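Local coordinates for SusD superfamily protein (Bacteroides vulgatus, PDB 3MYV) that probably binds polysaccharide at the bacterial outer membrane, as a SusD-family lipoprotein that would help capture glycans for import, at residues A194-A197 against R198-Y202; K208-D211 against L212-L216; L334-V337 against Y338-A342; Y359-E362 against I363-G367; R382-D385 against E386-K389. All blocks are in the same frame, centred on the assembly; numbering follows the deposited sequence.

Contact 1: residues A194-A197 against R198-Y202; sequences ALLA and RIYLY. With EDO (1,2-ethanediol), chain I.
Leu196 and Tyr200 meet one turn apart on helix 189-202, part of the helical TPR-like scaffold of the SusD fold. CD1 of Leu196 makes a CH-pi contact over one face of the Tyr200 ring, 4.0 Å from its centroid and displaced toward the rim, while CG of Leu196 comes to 3.5 Å from Tyr200 CE2. The ring reaches the leucine because CG of Tyr200 lies beside its own backbone N (chi1 -78°), which swings the ring back toward the preceding turn. A phenylalanine at Tyr200 would keep the ring but would probably leave Glu172, which the hydroxyl reaches on helix 160-177, without this partner. On another flank Leu195 CG touches Ile199 CD1 at 3.8 Å. Four backbone bonds, from the N-H groups of Arg198 through Leu201 to the carbonyls of Ala194 through Ala197, fix this spacing; that of Tyr200 N to Leu196 O is short, 2.8 Å, and nearly straight at 170°. Arg198 runs out to a buried polar cluster, where NE forms a salt bridge with Glu336 and NH2 bonds Val331 O. A 1,2-ethanediol, probably from the crystallisation liquor, lies there too, bound also by Tyr33 and Arg126; Arg198 NH1 donates to O2 of this diol at 2.7 Å, near the guanidinium plane.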
loop_
_atom_site.group_PDB
_atom_site.type_symbol
_atom_site.label_atom_id
_atom_site.label_comp_id
_atom_site.label_asym_id
_atom_site.label_seq_id
_atom_site.Cartn_x
_atom_site.Cartn_y
_atom_site.Cartn_z
ATOM N N ALA A 194 0.124 -12.285 -3.244
ATOM C CA ALA A 194 0.202 -11.516 -2.006
ATOM C C ALA A 194 -0.855 -10.392 -2.029
ATOM O O ALA A 194 -1.566 -10.169 -1.042
ATOM C CB ALA A 194 1.635 -10.961 -1.787
ATOM N N LEU A 195 -0.964 -9.695 -3.166
ATOM C CA LEU A 195 -1.921 -8.602 -3.304
ATOM C C LEU A 195 -3.370 -9.131 -3.169
ATOM O O LEU A 195 -4.207 -8.523 -2.486
ATOM C CB LEU A 195 -1.717 -7.879 -4.651
ATOM C CG LEU A 195 -2.651 -6.725 -5.000
ATOM C CD1 LEU A 195 -2.663 -5.649 -3.932
ATOM C CD2 LEU A 195 -2.320 -6.115 -6.377
ATOM N N LEU A 196 -3.638 -10.256 -3.820
ATOM C CA LEU A 196 -4.958 -10.914 -3.762
ATOM C C LEU A 196 -5.331 -11.310 -2.329
ATOM O O LEU A 196 -6.494 -11.185 -1.933
ATOM C CB LEU A 196 -4.973 -12.146 -4.677
ATOM C CG LEU A 196 -6.299 -12.911 -4.801
ATOM C CD1 LEU A 196 -7.416 -11.947 -5.205
ATOM C CD2 LEU A 196 -6.220 -14.095 -5.761
ATOM N N ALA A 197 -4.357 -11.820 -1.549
ATOM C CA ALA A 197 -4.641 -12.154 -0.143
ATOM C C ALA A 197 -5.040 -10.884 0.605
ATOM O O ALA A 197 -5.984 -10.919 1.400
ATOM C CB ALA A 197 -3.462 -12.826 0.531
ATOM N N ARG A 198 -4.331 -9.776 0.357
ATOM C CA ARG A 198 -4.701 -8.486 0.982
ATOM C C ARG A 198 -6.113 -8.088 0.596
ATOM O O ARG A 198 -6.917 -7.674 1.453
ATOM C CB ARG A 198 -3.692 -7.391 0.600
ATOM C CG ARG A 198 -3.975 -6.007 1.142
ATOM C CD ARG A 198 -3.284 -4.953 0.309
ATOM N NE ARG A 198 -1.833 -4.949 0.536
ATOM C CZ ARG A 198 -0.984 -4.140 -0.083
ATOM N NH1 ARG A 198 -1.426 -3.278 -0.998
ATOM N NH2 ARG A 198 0.311 -4.202 0.194
ATOM N N ILE A 199 -6.424 -8.182 -0.703
ATOM C CA ILE A 199 -7.717 -7.726 -1.184
ATOM C C ILE A 199 -8.843 -8.609 -0.628
ATOM O O ILE A 199 -9.900 -8.091 -0.230
ATOM C CB ILE A 199 -7.727 -7.569 -2.745
ATOM C CG1 ILE A 199 -6.849 -6.363 -3.142
ATOM C CG2 ILE A 199 -9.159 -7.363 -3.305
ATOM C CD1 ILE A 199 -6.460 -6.323 -4.644
ATOM N N TYR A 200 -8.630 -9.925 -0.587
ATOM C CA TYR A 200 -9.608 -10.817 0.070
ATOM C C TYR A 200 -9.886 -10.330 1.500
ATOM O O TYR A 200 -11.038 -10.218 1.924
ATOM C CB TYR A 200 -9.101 -12.258 0.153
ATOM C CG TYR A 200 -9.174 -13.110 -1.093
ATOM C CD1 TYR A 200 -10.256 -13.051 -1.974
ATOM C CD2 TYR A 200 -8.139 -14.012 -1.381
ATOM C CE1 TYR A 200 -10.302 -13.877 -3.103
ATOM C CE2 TYR A 200 -8.176 -14.803 -2.475
ATOM C CZ TYR A 200 -9.254 -14.742 -3.343
ATOM O OH TYR A 200 -9.239 -15.566 -4.452
ATOM N N LEU A 201 -8.837 -9.970 2.221
ATOM C CA LEU A 201 -8.958 -9.508 3.618
ATOM C C LEU A 201 -9.746 -8.214 3.725
ATOM O O LEU A 201 -10.675 -8.094 4.548
ATOM C CB LEU A 201 -7.551 -9.342 4.247
ATOM C CG LEU A 201 -7.472 -9.020 5.744
ATOM C CD1 LEU A 201 -7.802 -10.277 6.545
ATOM C CD2 LEU A 201 -6.084 -8.440 6.171
ATOM N N TYR A 202 -9.406 -7.250 2.871
ATOM C CA TYR A 202 -10.153 -6.012 2.784
ATOM C C TYR A 202 -11.624 -6.248 2.412
ATOM O O TYR A 202 -12.485 -5.467 2.789
ATOM C CB TYR A 202 -9.546 -5.066 1.766
ATOM C CG TYR A 202 -8.404 -4.179 2.243
ATOM C CD1 TYR A 202 -7.203 -4.718 2.684
ATOM C CD2 TYR A 202 -8.517 -2.799 2.181
ATOM C CE1 TYR A 202 -6.164 -3.905 3.085
ATOM C CE2 TYR A 202 -7.471 -1.977 2.548
ATOM C CZ TYR A 202 -6.305 -2.537 2.996
ATOM O OH TYR A 202 -5.287 -1.721 3.388
HETATM C C1 EDO I . 0.960 0.517 -0.007
HETATM O O1 EDO I . 0.073 0.534 1.104
HETATM C C2 EDO I . 0.964 -0.861 -0.676
HETATM O O2 EDO I . -0.145 -1.017 -1.625
#

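Contact 2: residues K208-D211 against L212-L216; sequences KAFD and LADQL
Asp211 and Asp214 are joined through a water that donates to both, to Asp211 O at 2.8 Å and to Asp214 OD2 at 2.7 Å. The backbone carbonyl of Asp211 thus serves two donors, since it also accepts the N-H of Gln215, with Gln215 N and Asp211 O 3.1 Å apart. The neighbouring backbone bond is tighter: Asp214 N reaches Phe210 O at 2.8 Å. Both carboxylates have cations one turn away on the same helix, Asp211 OD1 with Arg207 and Asp214 OD2 with Lys218, and these charges probably help both acids stay ionised. Asp214 OD1 is taken by Tyr359 of helix 350-367, which together with the water and Lys218 should hold the carboxylate against rotation.

Phe210 and Asp214 lie side by side and point the same way, each with CG turned away from its backbone N (chi1 176° in Phe210). CB of Asp214 sits over one face of the phenyl ring, offset toward its rim, and approaches CE2 of Phe210 to 4.2 Å; ring and carboxylate planes are only 7° apart. Outward, the phenyl group packs on Leu348 of helix 334-348 and Ala352 of helix 350-367, Ala213 on Ala341, and Leu212 on Leu196 of helix 189-202. With Lys208 and Gln215 on the exposed side, apolar residues against the neighbouring helices and Asp214 as a buried but satisfied acid, helix 206-223 is an amphipathic member of the TPR-like helical array of SusD proteins.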
loop_
_atom_site.group_PDB
_atom_site.type_symbol
_atom_site.label_atom_id
_atom_site.label_comp_id
_atom_site.label_asym_id
_atom_site.label_seq_id
_atom_site.Cartn_x
_atom_site.Cartn_y
_atom_site.Cartn_z
ATOM N N LYS A 208 -10.842 -17.164 2.433
ATOM C CA LYS A 208 -10.030 -17.044 1.219
ATOM C C LYS A 208 -8.685 -16.380 1.522
ATOM O O LYS A 208 -7.647 -16.854 1.043
ATOM C CB LYS A 208 -10.770 -16.278 0.110
ATOM C CG LYS A 208 -12.082 -16.976 -0.328
ATOM C CD LYS A 208 -12.635 -16.341 -1.605
ATOM C CE LYS A 208 -13.985 -16.921 -2.015
ATOM N NZ LYS A 208 -14.602 -16.093 -3.107
ATOM N N ALA A 209 -8.703 -15.309 2.316
ATOM C CA ALA A 209 -7.465 -14.609 2.710
ATOM C C ALA A 209 -6.521 -15.516 3.482
ATOM O O ALA A 209 -5.320 -15.602 3.171
ATOM C CB ALA A 209 -7.772 -13.333 3.524
ATOM N N PHE A 210 -7.056 -16.231 4.468
ATOM C CA PHE A 210 -6.215 -17.154 5.257
ATOM C C PHE A 210 -5.636 -18.243 4.363
ATOM O O PHE A 210 -4.428 -18.471 4.344
ATOM C CB PHE A 210 -6.983 -17.774 6.427
ATOM C CG PHE A 210 -6.175 -18.772 7.175
ATOM C CD1 PHE A 210 -5.260 -18.358 8.128
ATOM C CD2 PHE A 210 -6.225 -20.116 6.841
ATOM C CE1 PHE A 210 -4.446 -19.278 8.772
ATOM C CE2 PHE A 210 -5.396 -21.034 7.469
ATOM C CZ PHE A 210 -4.520 -20.612 8.439
ATOM N N ASP A 211 -6.490 -18.899 3.581
ATOM C CA ASP A 211 -6.039 -20.063 2.823
ATOM C C ASP A 211 -4.959 -19.664 1.806
ATOM O O ASP A 211 -3.982 -20.390 1.613
ATOM C CB ASP A 211 -7.192 -20.727 2.088
ATOM C CG ASP A 211 -8.153 -21.461 2.992
ATOM O OD1 ASP A 211 -7.821 -21.739 4.150
ATOM O OD2 ASP A 211 -9.261 -21.771 2.504
ATOM N N LEU A 212 -5.144 -18.514 1.156
ATOM C CA LEU A 212 -4.169 -18.023 0.185
ATOM C C LEU A 212 -2.883 -17.601 0.875
ATOM O O LEU A 212 -1.775 -17.939 0.409
ATOM C CB LEU A 212 -4.744 -16.860 -0.647
ATOM C CG LEU A 212 -3.804 -16.274 -1.725
ATOM C CD1 LEU A 212 -3.191 -17.354 -2.626
ATOM C CD2 LEU A 212 -4.534 -15.261 -2.589
ATOM N N ALA A 213 -3.007 -16.855 1.972
ATOM C CA ALA A 213 -1.808 -16.346 2.682
ATOM C C ALA A 213 -0.999 -17.527 3.204
ATOM O O ALA A 213 0.220 -17.568 3.077
ATOM C CB ALA A 213 -2.191 -15.405 3.853
ATOM N N ASP A 214 -1.701 -18.506 3.754
ATOM C CA ASP A 214 -1.070 -19.737 4.252
ATOM C C ASP A 214 -0.318 -20.472 3.136
ATOM O O ASP A 214 0.825 -20.904 3.329
ATOM C CB ASP A 214 -2.157 -20.633 4.870
ATOM C CG ASP A 214 -1.611 -21.978 5.357
ATOM O OD1 ASP A 214 -0.811 -22.015 6.312
ATOM O OD2 ASP A 214 -1.994 -22.978 4.749
ATOM N N GLN A 215 -0.947 -20.631 1.964
ATOM C CA GLN A 215 -0.320 -21.416 0.904
ATOM C C GLN A 215 0.856 -20.664 0.316
ATOM O O GLN A 215 1.852 -21.279 -0.083
ATOM C CB GLN A 215 -1.314 -21.767 -0.213
ATOM C CG GLN A 215 -0.747 -22.797 -1.205
ATOM C CD GLN A 215 -0.391 -24.112 -0.530
ATOM O OE1 GLN A 215 -1.244 -24.751 0.090
ATOM N NE2 GLN A 215 0.865 -24.518 -0.637
ATOM N N LEU A 216 0.733 -19.335 0.245
ATOM C CA LEU A 216 1.791 -18.480 -0.291
ATOM C C LEU A 216 3.026 -18.560 0.603
ATOM O O LEU A 216 4.168 -18.627 0.109
ATOM C CB LEU A 216 1.270 -17.019 -0.407
ATOM C CG LEU A 216 2.204 -15.950 -0.980
ATOM C CD1 LEU A 216 2.692 -16.352 -2.346
ATOM C CD2 LEU A 216 1.495 -14.561 -1.052
HETATM O O HOH W 1 -3.905 -22.902 2.778
#

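Contact 3: residues L334-V337 against Y338-A342; sequences LSEV and YLIAA
Leu334 crosses the Tyr338 side chain at a slant, with Leu334 CG 3.7 Å and Leu334 CD1 3.9 Å from Tyr338 CE1. The contact is thus concentrated on one ortho-to-hydroxyl carbon of the tyrosine. With CG of Tyr338 beside its backbone N (chi1 -82°), the ring leans back along the helix, and the carbonyl oxygen of Leu334 lies in the ring plane at its edge, 3.4 Å from CD1 of Tyr338. That same Leu334 O takes two weak bonds, from Val337 N at 3.0 Å and from Tyr338 N at 3.3 Å. The ring is further hemmed in by Ile217, Leu228 and Ile363, and it meets the Tyr359 ring with the planes close to perpendicular.

Helix 334-348 belongs to the TPR-like helical part of this SusD-type fold, where it packs among helices 189-202, 206-223, 350-367 and 380-391. Two residues on from Leu334, Glu336 and Ile340 also pass each other at an angle. The glutamate is extended, and CD1 of Ile340 lies against both CG of Glu336, at 3.9 Å, and OE2 of Glu336, at 3.6 Å. This methyl group therefore lines a buried carboxylate, whose charge is met by Arg198. In the backbone, Ile340 N bonds Glu336 O at 2.7 Å, and Ala341 N bonds Val337 O almost straight, at 173°. Val337 directs its branches at Ala213, Leu216 and Ile217, while Ser335 OG bonds Glu247 and Arg366.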
loop_
_atom_site.group_PDB
_atom_site.type_symbol
_atom_site.label_atom_id
_atom_site.label_comp_id
_atom_site.label_asym_id
_atom_site.label_seq_id
_atom_site.Cartn_x
_atom_site.Cartn_y
_atom_site.Cartn_z
ATOM N N LEU A 334 6.836 -10.151 2.213
ATOM C CA LEU A 334 6.439 -11.375 2.945
ATOM C C LEU A 334 5.841 -11.161 4.348
ATOM O O LEU A 334 4.894 -11.824 4.704
ATOM C CB LEU A 334 7.634 -12.354 2.998
ATOM C CG LEU A 334 7.404 -13.777 3.531
ATOM C CD1 LEU A 334 6.266 -14.492 2.755
ATOM C CD2 LEU A 334 8.702 -14.617 3.505
ATOM N N SER A 335 6.411 -10.279 5.164
ATOM C CA SER A 335 5.861 -10.032 6.505
ATOM C C SER A 335 4.369 -9.665 6.463
ATOM O O SER A 335 3.599 -10.091 7.318
ATOM C CB SER A 335 6.657 -8.960 7.248
ATOM O OG SER A 335 7.995 -9.370 7.554
ATOM N N GLU A 336 3.938 -8.899 5.461
ATOM C CA GLU A 336 2.505 -8.590 5.364
ATOM C C GLU A 336 1.658 -9.849 5.268
ATOM O O GLU A 336 0.598 -9.924 5.895
ATOM C CB GLU A 336 2.173 -7.670 4.184
ATOM C CG GLU A 336 0.714 -7.232 4.190
ATOM C CD GLU A 336 0.240 -6.550 2.899
ATOM O OE1 GLU A 336 1.092 -6.219 2.062
ATOM O OE2 GLU A 336 -0.982 -6.315 2.776
ATOM N N VAL A 337 2.109 -10.817 4.480
ATOM C CA VAL A 337 1.359 -12.043 4.271
ATOM C C VAL A 337 1.191 -12.817 5.591
ATOM O O VAL A 337 0.103 -13.328 5.890
ATOM C CB VAL A 337 1.999 -12.926 3.199
ATOM C CG1 VAL A 337 1.155 -14.205 2.990
ATOM C CG2 VAL A 337 2.173 -12.158 1.882
ATOM N N TYR A 338 2.251 -12.873 6.385
ATOM C CA TYR A 338 2.167 -13.449 7.730
ATOM C C TYR A 338 1.085 -12.732 8.552
ATOM O O TYR A 338 0.266 -13.370 9.208
ATOM C CB TYR A 338 3.523 -13.381 8.442
ATOM C CG TYR A 338 4.490 -14.499 8.064
ATOM C CD1 TYR A 338 5.156 -14.510 6.836
ATOM C CD2 TYR A 338 4.759 -15.535 8.947
ATOM C CE1 TYR A 338 6.054 -15.541 6.506
ATOM C CE2 TYR A 338 5.633 -16.569 8.623
ATOM C CZ TYR A 338 6.271 -16.570 7.404
ATOM O OH TYR A 338 7.153 -17.579 7.088
ATOM N N LEU A 339 1.084 -11.404 8.509
ATOM C CA LEU A 339 0.072 -10.633 9.250
ATOM C C LEU A 339 -1.332 -10.799 8.672
ATOM O O LEU A 339 -2.285 -10.795 9.444
ATOM C CB LEU A 339 0.463 -9.162 9.364
ATOM C CG LEU A 339 1.712 -8.937 10.209
ATOM C CD1 LEU A 339 2.241 -7.528 10.038
ATOM C CD2 LEU A 339 1.475 -9.256 11.688
ATOM N N ILE A 340 -1.473 -10.966 7.345
ATOM C CA ILE A 340 -2.796 -11.277 6.755
ATOM C C ILE A 340 -3.311 -12.644 7.280
ATOM O O ILE A 340 -4.464 -12.777 7.705
ATOM C CB ILE A 340 -2.747 -11.273 5.199
ATOM C CG1 ILE A 340 -2.458 -9.843 4.673
ATOM C CG2 ILE A 340 -4.058 -11.908 4.625
ATOM C CD1 ILE A 340 -2.082 -9.747 3.184
ATOM N N ALA A 341 -2.459 -13.653 7.256
ATOM C CA ALA A 341 -2.852 -14.952 7.811
ATOM C C ALA A 341 -3.242 -14.838 9.305
ATOM O O ALA A 341 -4.243 -15.426 9.751
ATOM C CB ALA A 341 -1.716 -15.970 7.637
ATOM N N ALA A 342 -2.452 -14.073 10.059
ATOM C CA ALA A 342 -2.699 -13.852 11.486
ATOM C C ALA A 342 -4.025 -13.154 11.707
ATOM O O ALA A 342 -4.800 -13.551 12.596
ATOM C CB ALA A 342 -1.523 -13.035 12.144
#

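Contact 4: residues Y359-E362 against I363-G367; sequences YLNE and IVKRG
Asn361 and Lys365 supply the main polar-to-aliphatic contact of this helical turn: CE of Lys365 comes to 3.5 Å from OD1 of Asn361 as the two side chains pass at a slant. Starting beside its own backbone N (chi1 -66°), the extended lysine runs back over the previous turn, with Lys365 CG 3.3 Å from Asn361 O. The amide is held at both ends, OD1 by Val373 N and ND2 by Leu357 O, which should fix its rotation without help from the lysine.

Among the backbone bonds, Lys365 N to Asn361 O is short, 2.8 Å, and Val364 N to Leu360 O is 3.0 Å. Ile363 N instead divides weakly between Tyr359 O, at 3.4 Å, and Leu360 O, at 3.1 Å.

Apolar contact is looser, with Leu360 CG 4.2 Å from Val364 CG2; both side chains also lean on Glu386 of helix 380-391. Arg366 forms salt bridges with Glu247 and Glu390, and its NH1 also bonds Tyr229 O. With Glu362 and Lys365 exposed on one flank and helices 334-348 and 380-391 against another, this helix of the TPR-like SusD fold finishes in a charged cluster around Arg366.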
loop_
_atom_site.group_PDB
_atom_site.type_symbol
_atom_site.label_atom_id
_atom_site.label_comp_id
_atom_site.label_asym_id
_atom_site.label_seq_id
_atom_site.Cartn_x
_atom_site.Cartn_y
_atom_site.Cartn_z
ATOM N N TYR A 359 1.807 -17.963 12.847
ATOM C CA TYR A 359 2.333 -16.918 11.967
ATOM C C TYR A 359 2.540 -15.577 12.678
ATOM O O TYR A 359 3.554 -14.893 12.449
ATOM C CB TYR A 359 1.435 -16.765 10.740
ATOM C CG TYR A 359 1.467 -17.941 9.801
ATOM C CD1 TYR A 359 2.675 -18.504 9.395
ATOM C CD2 TYR A 359 0.303 -18.460 9.262
ATOM C CE1 TYR A 359 2.701 -19.564 8.526
ATOM C CE2 TYR A 359 0.320 -19.508 8.401
ATOM C CZ TYR A 359 1.515 -20.056 8.010
ATOM O OH TYR A 359 1.543 -21.115 7.124
ATOM N N LEU A 360 1.598 -15.206 13.550
ATOM C CA LEU A 360 1.729 -13.979 14.320
ATOM C C LEU A 360 3.023 -14.056 15.121
ATOM O O LEU A 360 3.797 -13.128 15.067
ATOM C CB LEU A 360 0.519 -13.746 15.225
ATOM C CG LEU A 360 0.588 -12.488 16.111
ATOM C CD1 LEU A 360 0.690 -11.181 15.205
ATOM C CD2 LEU A 360 -0.547 -12.471 17.071
ATOM N N ASN A 361 3.251 -15.176 15.824
ATOM C CA ASN A 361 4.442 -15.348 16.658
ATOM C C ASN A 361 5.725 -15.300 15.876
ATOM O O ASN A 361 6.740 -14.815 16.368
ATOM C CB ASN A 361 4.390 -16.621 17.510
ATOM C CG ASN A 361 3.658 -16.387 18.806
ATOM O OD1 ASN A 361 4.250 -15.908 19.773
ATOM N ND2 ASN A 361 2.348 -16.661 18.824
ATOM N N GLU A 362 5.704 -15.814 14.654
ATOM C CA GLU A 362 6.906 -15.710 13.822
ATOM C C GLU A 362 7.352 -14.271 13.647
ATOM O O GLU A 362 8.563 -13.969 13.708
ATOM C CB GLU A 362 6.679 -16.324 12.465
ATOM C CG GLU A 362 7.971 -16.604 11.752
ATOM C CD GLU A 362 8.567 -17.927 12.150
ATOM O OE1 GLU A 362 7.802 -18.913 12.171
ATOM O OE2 GLU A 362 9.795 -17.979 12.404
ATOM N N ILE A 363 6.388 -13.370 13.473
ATOM C CA ILE A 363 6.703 -11.949 13.271
ATOM C C ILE A 363 7.074 -11.295 14.612
ATOM O O ILE A 363 8.015 -10.473 14.702
ATOM C CB ILE A 363 5.529 -11.207 12.596
ATOM C CG1 ILE A 363 5.258 -11.821 11.206
ATOM C CG2 ILE A 363 5.787 -9.676 12.537
ATOM C CD1 ILE A 363 6.444 -11.762 10.208
ATOM N N VAL A 364 6.334 -11.645 15.662
ATOM C CA VAL A 364 6.596 -11.101 16.997
ATOM C C VAL A 364 8.002 -11.436 17.438
ATOM O O VAL A 364 8.735 -10.579 17.929
ATOM C CB VAL A 364 5.537 -11.600 17.992
ATOM C CG1 VAL A 364 5.943 -11.315 19.464
ATOM C CG2 VAL A 364 4.184 -10.954 17.619
ATOM N N LYS A 365 8.384 -12.697 17.248
ATOM C CA LYS A 365 9.670 -13.187 17.719
ATOM C C LYS A 365 10.826 -12.744 16.849
ATOM O O LYS A 365 11.956 -12.624 17.333
ATOM C CB LYS A 365 9.643 -14.713 17.859
ATOM C CG LYS A 365 8.687 -15.138 18.957
ATOM C CD LYS A 365 8.507 -16.667 19.035
ATOM C CE LYS A 365 7.555 -17.023 20.179
ATOM N NZ LYS A 365 7.344 -18.507 20.291
ATOM N N ARG A 366 10.578 -12.537 15.560
ATOM C CA ARG A 366 11.614 -11.956 14.712
ATOM C C ARG A 366 11.909 -10.537 15.202
ATOM O O ARG A 366 13.052 -10.110 15.205
ATOM C CB ARG A 366 11.208 -11.930 13.229
ATOM C CG ARG A 366 12.341 -11.518 12.269
ATOM C CD ARG A 366 12.421 -10.015 12.061
ATOM N NE ARG A 366 11.159 -9.446 11.583
ATOM C CZ ARG A 366 10.690 -9.525 10.332
ATOM N NH1 ARG A 366 11.386 -10.136 9.358
ATOM N NH2 ARG A 366 9.516 -8.959 10.033
ATOM N N GLY A 367 10.871 -9.807 15.593
ATOM C CA GLY A 367 11.037 -8.472 16.153
ATOM C C GLY A 367 11.839 -8.480 17.452
ATOM O O GLY A 367 12.805 -7.734 17.578
#

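Contact 5: residues R382-D385 against E386-K389; sequences RVLD and ERSK
Arg382 and Glu386 lie side by side, pointing the same way, with the carboxylate at the edge of the guanidinium and the two planes turned 39° apart. OE1 of Glu386 lies in the guanidinium plane and receives NH1 of Arg382 through its anti lone pair, a salt bridge of 2.8 Å that is almost straight at 173°. Bends at chi2 in both chains (62° in Arg382) bring the groups together. A water donates to Glu386 OE1 at 2.6 Å and accepts from Arg382 NH2 at 3.0 Å and Lys389 NZ at 2.9 Å. Replacing Arg382 by an alanine is likely to leave Glu386 OE1 without its direct cationic mate and the water without one of its donors.

The other flank of helix 380-391 carries Leu384, whose CD2 touches CD of Arg387 at 3.9 Å. Arg387 itself bridges Glu343 and Asp400, tying this helix of the TPR-like SusD scaffold to helices 334-348 and 397-403. Glu386 OE2 pairs with Arg295, and its CG packs on Leu339. With a cation on each oxygen and Lys389 linked through water, the buried carboxylate of Glu386 is likely to stay negatively charged, and it probably offsets the closeness of Arg382 NH2 and Lys389 NZ.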
loop_
_atom_site.group_PDB
_atom_site.type_symbol
_atom_site.label_atom_id
_atom_site.label_comp_id
_atom_site.label_asym_id
_atom_site.label_seq_id
_atom_site.Cartn_x
_atom_site.Cartn_y
_atom_site.Cartn_z
ATOM N N ARG A 382 -4.479 -7.041 18.988
ATOM C CA ARG A 382 -3.111 -7.486 19.110
ATOM C C ARG A 382 -2.467 -7.664 17.742
ATOM O O ARG A 382 -1.295 -7.345 17.561
ATOM C CB ARG A 382 -3.002 -8.795 19.930
ATOM C CG ARG A 382 -1.575 -9.260 20.135
ATOM C CD ARG A 382 -0.743 -8.226 20.929
ATOM N NE ARG A 382 0.672 -8.588 21.081
ATOM C CZ ARG A 382 1.638 -8.381 20.188
ATOM N NH1 ARG A 382 1.387 -7.837 18.999
ATOM N NH2 ARG A 382 2.889 -8.748 20.477
ATOM N N VAL A 383 -3.220 -8.174 16.782
ATOM C CA VAL A 383 -2.691 -8.320 15.422
ATOM C C VAL A 383 -2.533 -6.930 14.787
ATOM O O VAL A 383 -1.537 -6.651 14.133
ATOM C CB VAL A 383 -3.583 -9.198 14.534
ATOM C CG1 VAL A 383 -3.000 -9.304 13.114
ATOM C CG2 VAL A 383 -3.764 -10.602 15.174
ATOM N N LEU A 384 -3.475 -6.026 15.041
ATOM C CA LEU A 384 -3.350 -4.679 14.471
ATOM C C LEU A 384 -2.178 -3.933 15.096
ATOM O O LEU A 384 -1.508 -3.187 14.375
ATOM C CB LEU A 384 -4.620 -3.856 14.603
ATOM C CG LEU A 384 -5.870 -4.463 13.920
ATOM C CD1 LEU A 384 -7.109 -3.612 14.212
ATOM C CD2 LEU A 384 -5.675 -4.599 12.446
ATOM N N ASP A 385 -1.927 -4.124 16.397
ATOM C CA ASP A 385 -0.727 -3.557 17.045
ATOM C C ASP A 385 0.545 -4.124 16.405
ATOM O O ASP A 385 1.518 -3.408 16.249
ATOM C CB ASP A 385 -0.689 -3.836 18.554
ATOM C CG ASP A 385 -1.722 -3.035 19.343
ATOM O OD1 ASP A 385 -2.250 -2.018 18.847
ATOM O OD2 ASP A 385 -1.969 -3.419 20.495
ATOM N N GLU A 386 0.528 -5.396 16.013
ATOM C CA GLU A 386 1.699 -5.978 15.334
ATOM C C GLU A 386 1.904 -5.340 13.961
ATOM O O GLU A 386 3.040 -5.024 13.574
ATOM C CB GLU A 386 1.631 -7.503 15.245
ATOM C CG GLU A 386 3.001 -8.171 15.030
ATOM C CD GLU A 386 4.010 -7.857 16.126
ATOM O OE1 GLU A 386 3.600 -7.568 17.273
ATOM O OE2 GLU A 386 5.210 -7.933 15.851
ATOM N N ARG A 387 0.799 -5.120 13.241
ATOM C CA ARG A 387 0.835 -4.395 11.980
ATOM C C ARG A 387 1.392 -2.990 12.160
ATOM O O ARG A 387 2.198 -2.552 11.352
ATOM C CB ARG A 387 -0.551 -4.287 11.347
ATOM C CG ARG A 387 -1.097 -5.565 10.728
ATOM C CD ARG A 387 -2.551 -5.343 10.303
ATOM N NE ARG A 387 -3.006 -6.348 9.348
ATOM C CZ ARG A 387 -2.719 -6.345 8.043
ATOM N NH1 ARG A 387 -1.985 -5.375 7.489
ATOM N NH2 ARG A 387 -3.171 -7.328 7.277
ATOM N N SER A 388 0.944 -2.288 13.204
ATOM C CA SER A 388 1.467 -0.965 13.521
ATOM C C SER A 388 3.004 -0.982 13.597
ATOM O O SER A 388 3.688 -0.160 12.982
ATOM C CB SER A 388 0.917 -0.501 14.854
ATOM O OG SER A 388 1.548 0.669 15.274
ATOM N N LYS A 389 3.522 -1.927 14.387
ATOM C CA LYS A 389 4.964 -2.080 14.606
ATOM C C LYS A 389 5.712 -2.388 13.327
ATOM O O LYS A 389 6.740 -1.768 13.007
ATOM C CB LYS A 389 5.237 -3.217 15.604
ATOM C CG LYS A 389 4.827 -2.948 17.062
ATOM C CD LYS A 389 5.149 -4.127 17.960
ATOM C CE LYS A 389 4.432 -4.004 19.317
ATOM N NZ LYS A 389 4.970 -4.911 20.395
HETATM O O HOH W 2 5.335 -7.511 19.188
#

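The five contacts follow one another along the chain, each within a single helix: 189-202, 206-223, 334-348, 350-367 and 380-391. Contacts 1 and 2 sit on successive helices with centres about 9 Å apart. Contact 3, far later in sequence, touches all four others, its centre about 10 and 9 Å from contacts 1 and 2 and about 10 and 11 Å from contacts 4 and 5. Contacts 2 and 4 also touch directly, as do 1 and 5, whereas contacts 1 and 4, about 20 Å apart between centres, do not, nor do 2 and 5. Helix 334-348 thus joins sequence-distant parts into the continuous TPR-like helical scaffold of this SusD-family protein.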